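Local coordinates for tailspike protein (Acinetobacter phage vB_ApiP_P1, PDB 6E1R) that probably binds and hydrolyses capsular polysaccharide of its Acinetobacter host as the phage attaches to the cell, at residues 116-121 with 143-148; 170-175 with 225-230. One frame throughout, in Å; residues are numbered along the deposited sequence.

Contact 1 (116-121 with 143-148); sequences DLRVNT and SITATA
Strand 117-119 pairs in parallel with strand 143-146 (L117 with I144, R118 with T145, V119 with A146); their short axes approach to 4.7 Å, with 21° between their directions. The tight part is the backbone. L117 N donates to S143 O, and L117 O accepts from T145 N at 2.9 Å. One step on, V119 N reaches T145 O at 2.9 Å. T147, a loop residue, continues the bonding: V119 O is held twice, by T147 N at 2.7 Å and weakly by T147 OG1, which chi1 of 55° sets between that residue's own N and carbonyl carbon. At the opposite end, D116 OD1 accepts S143 N in a nearly straight bond of 2.9 Å, met from above the carboxylate plane; the same oxygen forms a salt bridge with R142.

L117, V119, I144 and A146 share a buried face. Methyl CG2 of V119 touches CG2 of I144 at 4.4 Å, while L97 and S94 of helix 94-106 and I152 of strand 151-155 pack on this face.

The face of R118 and T145 is looser and wetter. R118 bends at chi3 (73°), placing NE 3.8 Å from T147 CG2, and T145 CG2 lies over one face of the guanidinium. Water 1 bonds L117 O, S143 OG and T145 OG1; water 2 joins T145 OG1 to R118 NH1, the latter weakly. Parallel, in-register pairing of strands from successive turns, with apolar residues inward, is characteristic of the right-handed beta-helix of phage tailspikes.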
loop_
_atom_site.group_PDB
_atom_site.type_symbol
_atom_site.label_atom_id
_atom_site.label_comp_id
_atom_site.label_asym_id
_atom_site.label_seq_id
_atom_site.Cartn_x
_atom_site.Cartn_y
_atom_site.Cartn_z
ATOM N N ASP A 116 -31.737 20.263 -4.466
ATOM C CA ASP A 116 -30.908 20.749 -3.370
ATOM C C ASP A 116 -31.780 21.185 -2.201
ATOM O O ASP A 116 -32.720 21.969 -2.368
ATOM C CB ASP A 116 -30.022 21.903 -3.838
ATOM C CG ASP A 116 -29.028 21.480 -4.905
ATOM O OD1 ASP A 116 -28.698 20.277 -4.969
ATOM O OD2 ASP A 116 -28.574 22.351 -5.678
ATOM N N LEU A 117 -31.459 20.682 -1.014
ATOM C CA LEU A 117 -32.231 20.957 0.185
ATOM C C LEU A 117 -31.564 22.039 1.024
ATOM O O LEU A 117 -30.343 22.215 0.997
ATOM C CB LEU A 117 -32.401 19.686 1.019
ATOM C CG LEU A 117 -33.089 18.513 0.319
ATOM C CD1 LEU A 117 -33.273 17.347 1.275
ATOM C CD2 LEU A 117 -34.421 18.947 -0.265
ATOM N N ARG A 118 -32.388 22.764 1.778
ATOM C CA ARG A 118 -31.928 23.770 2.726
ATOM C C ARG A 118 -32.634 23.519 4.048
ATOM O O ARG A 118 -33.868 23.479 4.096
ATOM C CB ARG A 118 -32.223 25.182 2.210
ATOM C CG ARG A 118 -31.588 25.487 0.861
ATOM C CD ARG A 118 -31.871 26.911 0.414
ATOM N NE ARG A 118 -31.112 27.892 1.181
ATOM C CZ ARG A 118 -29.861 28.248 0.905
ATOM N NH1 ARG A 118 -29.224 27.699 -0.121
ATOM N NH2 ARG A 118 -29.245 29.151 1.655
ATOM N N VAL A 119 -31.859 23.350 5.117
ATOM C CA VAL A 119 -32.382 22.921 6.408
ATOM C C VAL A 119 -31.896 23.873 7.491
ATOM O O VAL A 119 -30.755 24.349 7.453
ATOM C CB VAL A 119 -31.979 21.464 6.736
ATOM C CG1 VAL A 119 -32.599 20.503 5.731
ATOM C CG2 VAL A 119 -30.464 21.310 6.756
ATOM N N ASN A 120 -32.773 24.160 8.455
ATOM C CA ASN A 120 -32.422 24.961 9.618
ATOM C C ASN A 120 -32.535 24.169 10.910
ATOM O O ASN A 120 -32.252 24.713 11.984
ATOM C CB ASN A 120 -33.305 26.216 9.710
ATOM C CG ASN A 120 -34.766 25.891 9.954
ATOM O OD1 ASN A 120 -35.209 24.760 9.757
ATOM N ND2 ASN A 120 -35.526 26.891 10.383
ATOM N N THR A 121 -32.951 22.907 10.838
ATOM C CA THR A 121 -33.040 22.028 11.993
ATOM C C THR A 121 -32.347 20.713 11.667
ATOM O O THR A 121 -32.426 20.223 10.537
ATOM C CB THR A 121 -34.508 21.780 12.378
ATOM O OG1 THR A 121 -35.136 23.031 12.688
ATOM C CG2 THR A 121 -34.612 20.855 13.583
ATOM N N SER A 143 -26.726 18.916 -3.375
ATOM C CA SER A 143 -26.223 19.585 -2.186
ATOM C C SER A 143 -27.297 19.698 -1.111
ATOM O O SER A 143 -28.495 19.737 -1.401
ATOM C CB SER A 143 -25.695 20.983 -2.527
ATOM O OG SER A 143 -26.756 21.866 -2.845
ATOM N N ILE A 144 -26.843 19.746 0.140
ATOM C CA ILE A 144 -27.687 20.021 1.298
ATOM C C ILE A 144 -27.035 21.162 2.067
ATOM O O ILE A 144 -25.906 21.019 2.553
ATOM C CB ILE A 144 -27.860 18.791 2.206
ATOM C CG1 ILE A 144 -28.472 17.624 1.430
ATOM C CG2 ILE A 144 -28.721 19.140 3.411
ATOM C CD1 ILE A 144 -28.802 16.423 2.294
ATOM N N THR A 145 -27.739 22.283 2.182
ATOM C CA THR A 145 -27.214 23.485 2.816
ATOM C C THR A 145 -27.852 23.678 4.185
ATOM O O THR A 145 -29.064 23.501 4.348
ATOM C CB THR A 145 -27.467 24.719 1.942
ATOM O OG1 THR A 145 -26.951 24.488 0.626
ATOM C CG2 THR A 145 -26.785 25.945 2.533
ATOM N N ALA A 146 -27.030 24.045 5.166
ATOM C CA ALA A 146 -27.491 24.322 6.522
ATOM C C ALA A 146 -27.675 25.828 6.671
ATOM O O ALA A 146 -26.702 26.587 6.612
ATOM C CB ALA A 146 -26.505 23.782 7.554
ATOM N N THR A 147 -28.920 26.254 6.864
ATOM C CA THR A 147 -29.258 27.663 7.002
ATOM C C THR A 147 -29.144 28.163 8.437
ATOM O O THR A 147 -29.550 29.296 8.720
ATOM C CB THR A 147 -30.670 27.921 6.470
ATOM O OG1 THR A 147 -31.601 27.059 7.135
ATOM C CG2 THR A 147 -30.728 27.664 4.971
ATOM N N ALA A 148 -28.606 27.351 9.343
ATOM C CA ALA A 148 -28.371 27.756 10.720
ATOM C C ALA A 148 -27.062 27.142 11.196
ATOM O O ALA A 148 -26.451 26.318 10.511
ATOM C CB ALA A 148 -29.529 27.344 11.638
HETATM O O HOH W 1 -28.689 23.020 -0.848
HETATM O O HOH W 2 -26.071 27.014 -0.958
#

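Contact 2 (170-175 with 225-230); sequences MFKAST and YMSTTN
T228 meets A173 and S174, and S227 meets K172, where strand 169-173 ends, with no hydrogen bond between 170-175 and 225-230. The contact is light, 229 Å² in all, and its closest alpha carbons, those of T175 and T228, are still 6.8 Å apart.

Methyl-to-carbonyl packing gives the nearest approach. T228 CG2 lies 3.4 Å from A173 O and 3.6 Å from S174 O. OG1 stands anti to the backbone N (chi1 -173°), while CG2, between the backbone N and the carbonyl carbon, is the branch that meets the two oxygens.

Van der Waals contacts of aliphatic carbons come from two long side chains. K172 runs extended beyond CG and touches by CD, 4.0 Å from S227 CB. Selenomethionine M170 is likewise extended; its terminal CE makes an apolar contact with Y225 CB at 4.3 Å. The Y225 ring leads away from this meeting point, and its OH hydrogen-bonds Q192 OE1 of the second subunit.

Polar groups are served from outside the pair. S227 OG is 4.0 Å from A173 O, too far for a bond, but has a weak one to S203 OG. The same S203 hydroxyl accepts A173 N, and S227 N is bonded to D201 OD1.

D201 and S203 follow strand 199-200, which lies between strands 169-173 and 221-222 in the parallel stack. The loop 225-230 thus leaves strand 221-222 and, before strand 235-239, packs on a strand two places away, the intervening chain supplying the polar links.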
loop_
_atom_site.group_PDB
_atom_site.type_symbol
_atom_site.label_atom_id
_atom_site.label_comp_id
_atom_site.label_asym_id
_atom_site.label_seq_id
_atom_site.Cartn_x
_atom_site.Cartn_y
_atom_site.Cartn_z
HETATM N N MSE A 170 -23.326 16.853 -1.458
HETATM C CA MSE A 170 -22.498 17.987 -1.073
HETATM C C MSE A 170 -23.110 18.698 0.126
HETATM O O MSE A 170 -24.327 18.822 0.226
HETATM C CB MSE A 170 -22.332 18.954 -2.246
HETATM C CG MSE A 170 -21.352 20.082 -1.991
HETATM SE SE MSE A 170 -20.941 21.067 -3.621
HETATM C CE MSE A 170 -19.618 22.312 -2.905
ATOM N N PHE A 171 -22.266 19.160 1.043
ATOM C CA PHE A 171 -22.719 19.809 2.265
ATOM C C PHE A 171 -22.205 21.240 2.282
ATOM O O PHE A 171 -20.996 21.471 2.177
ATOM C CB PHE A 171 -22.240 19.038 3.496
ATOM C CG PHE A 171 -22.663 17.599 3.506
ATOM C CD1 PHE A 171 -23.896 17.230 4.018
ATOM C CD2 PHE A 171 -21.837 16.615 2.990
ATOM C CE1 PHE A 171 -24.293 15.906 4.026
ATOM C CE2 PHE A 171 -22.228 15.288 2.993
ATOM C CZ PHE A 171 -23.458 14.934 3.512
ATOM N N LYS A 172 -23.123 22.195 2.416
ATOM C CA LYS A 172 -22.795 23.613 2.425
ATOM C C LYS A 172 -23.383 24.261 3.672
ATOM O O LYS A 172 -24.092 23.627 4.459
ATOM C CB LYS A 172 -23.311 24.319 1.164
ATOM C CG LYS A 172 -22.807 23.738 -0.144
ATOM C CD LYS A 172 -23.357 24.524 -1.324
ATOM C CE LYS A 172 -22.815 24.003 -2.643
ATOM N NZ LYS A 172 -23.362 24.751 -3.810
ATOM N N ALA A 173 -23.081 25.545 3.841
ATOM C CA ALA A 173 -23.627 26.354 4.920
ATOM C C ALA A 173 -24.027 27.708 4.354
ATOM O O ALA A 173 -23.280 28.306 3.575
ATOM C CB ALA A 173 -22.619 26.532 6.061
ATOM N N SER A 174 -25.213 28.183 4.744
ATOM C CA SER A 174 -25.682 29.473 4.247
ATOM C C SER A 174 -24.814 30.611 4.765
ATOM O O SER A 174 -24.577 31.593 4.053
ATOM C CB SER A 174 -27.143 29.690 4.637
ATOM O OG SER A 174 -27.262 29.963 6.022
ATOM N N THR A 175 -24.339 30.501 6.002
ATOM C CA THR A 175 -23.425 31.471 6.589
ATOM C C THR A 175 -22.052 30.834 6.737
ATOM O O THR A 175 -21.925 29.745 7.309
ATOM C CB THR A 175 -23.935 31.959 7.946
ATOM O OG1 THR A 175 -25.263 32.481 7.800
ATOM C CG2 THR A 175 -23.025 33.046 8.496
ATOM N N TYR A 225 -13.948 23.923 -2.872
ATOM C CA TYR A 225 -14.930 24.891 -3.329
ATOM C C TYR A 225 -15.559 25.594 -2.133
ATOM O O TYR A 225 -15.671 25.027 -1.043
ATOM C CB TYR A 225 -16.010 24.213 -4.174
ATOM C CG TYR A 225 -15.455 23.435 -5.343
ATOM C CD1 TYR A 225 -15.196 24.059 -6.557
ATOM C CD2 TYR A 225 -15.178 22.078 -5.232
ATOM C CE1 TYR A 225 -14.683 23.352 -7.629
ATOM C CE2 TYR A 225 -14.664 21.364 -6.298
ATOM C CZ TYR A 225 -14.420 22.005 -7.494
ATOM O OH TYR A 225 -13.910 21.298 -8.558
HETATM N N MSE A 226 -15.962 26.841 -2.347
HETATM C CA MSE A 226 -16.502 27.664 -1.272
HETATM C C MSE A 226 -17.690 28.488 -1.760
HETATM O O MSE A 226 -17.519 29.444 -2.517
HETATM C CB MSE A 226 -15.412 28.578 -0.713
HETATM C CG MSE A 226 -15.729 29.186 0.641
HETATM SE SE MSE A 226 -14.507 30.640 1.087
HETATM C CE MSE A 226 -13.788 29.952 2.753
ATOM N N SER A 227 -18.895 28.115 -1.322
ATOM C CA SER A 227 -20.095 28.805 -1.788
ATOM C C SER A 227 -20.181 30.212 -1.206
ATOM O O SER A 227 -20.462 31.176 -1.927
ATOM C CB SER A 227 -21.339 27.992 -1.432
ATOM O OG SER A 227 -21.540 27.956 -0.030
ATOM N N THR A 228 -19.944 30.349 0.097
ATOM C CA THR A 228 -19.910 31.646 0.756
ATOM C C THR A 228 -18.654 31.738 1.612
ATOM O O THR A 228 -18.129 30.725 2.082
ATOM C CB THR A 228 -21.173 31.892 1.607
ATOM O OG1 THR A 228 -21.170 33.241 2.092
ATOM C CG2 THR A 228 -21.239 30.931 2.781
ATOM N N THR A 229 -18.176 32.966 1.806
ATOM C CA THR A 229 -16.905 33.186 2.488
ATOM C C THR A 229 -16.968 32.742 3.945
ATOM O O THR A 229 -17.929 33.029 4.662
ATOM C CB THR A 229 -16.513 34.663 2.412
ATOM O OG1 THR A 229 -17.582 35.414 1.823
ATOM C CG2 THR A 229 -15.257 34.837 1.572
ATOM N N ASN A 230 -15.919 32.044 4.380
ATOM C CA ASN A 230 -15.774 31.560 5.750
ATOM C C ASN A 230 -14.643 32.336 6.415
ATOM O O ASN A 230 -13.478 32.208 6.022
ATOM C CB ASN A 230 -15.499 30.056 5.764
ATOM C CG ASN A 230 -15.430 29.471 7.168
ATOM O OD1 ASN A 230 -15.184 30.179 8.146
ATOM N ND2 ASN A 230 -15.644 28.165 7.268
#

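Contact 1 and contact 2 are consecutive along the chain, with centres 11 Å apart, and meet through adjacent strands 142-146 and 169-173. Two probable hydrogen bonds join them: I144 N to M170 O at 2.7 Å, and A146 O to S174 N at 2.9 Å. Residues 143-148 therefore pair with 116-121 on one edge and with 170-175 on the other. Contact 1 is a direct strand pairing, whereas contact 2 reaches past a neighbouring strand and buries less than half as much surface. Both belong to the N-terminal part of the beta-helix; only contact 2 touches another subunit, through Y225. No catalytic residue or ligand is identified at either contact.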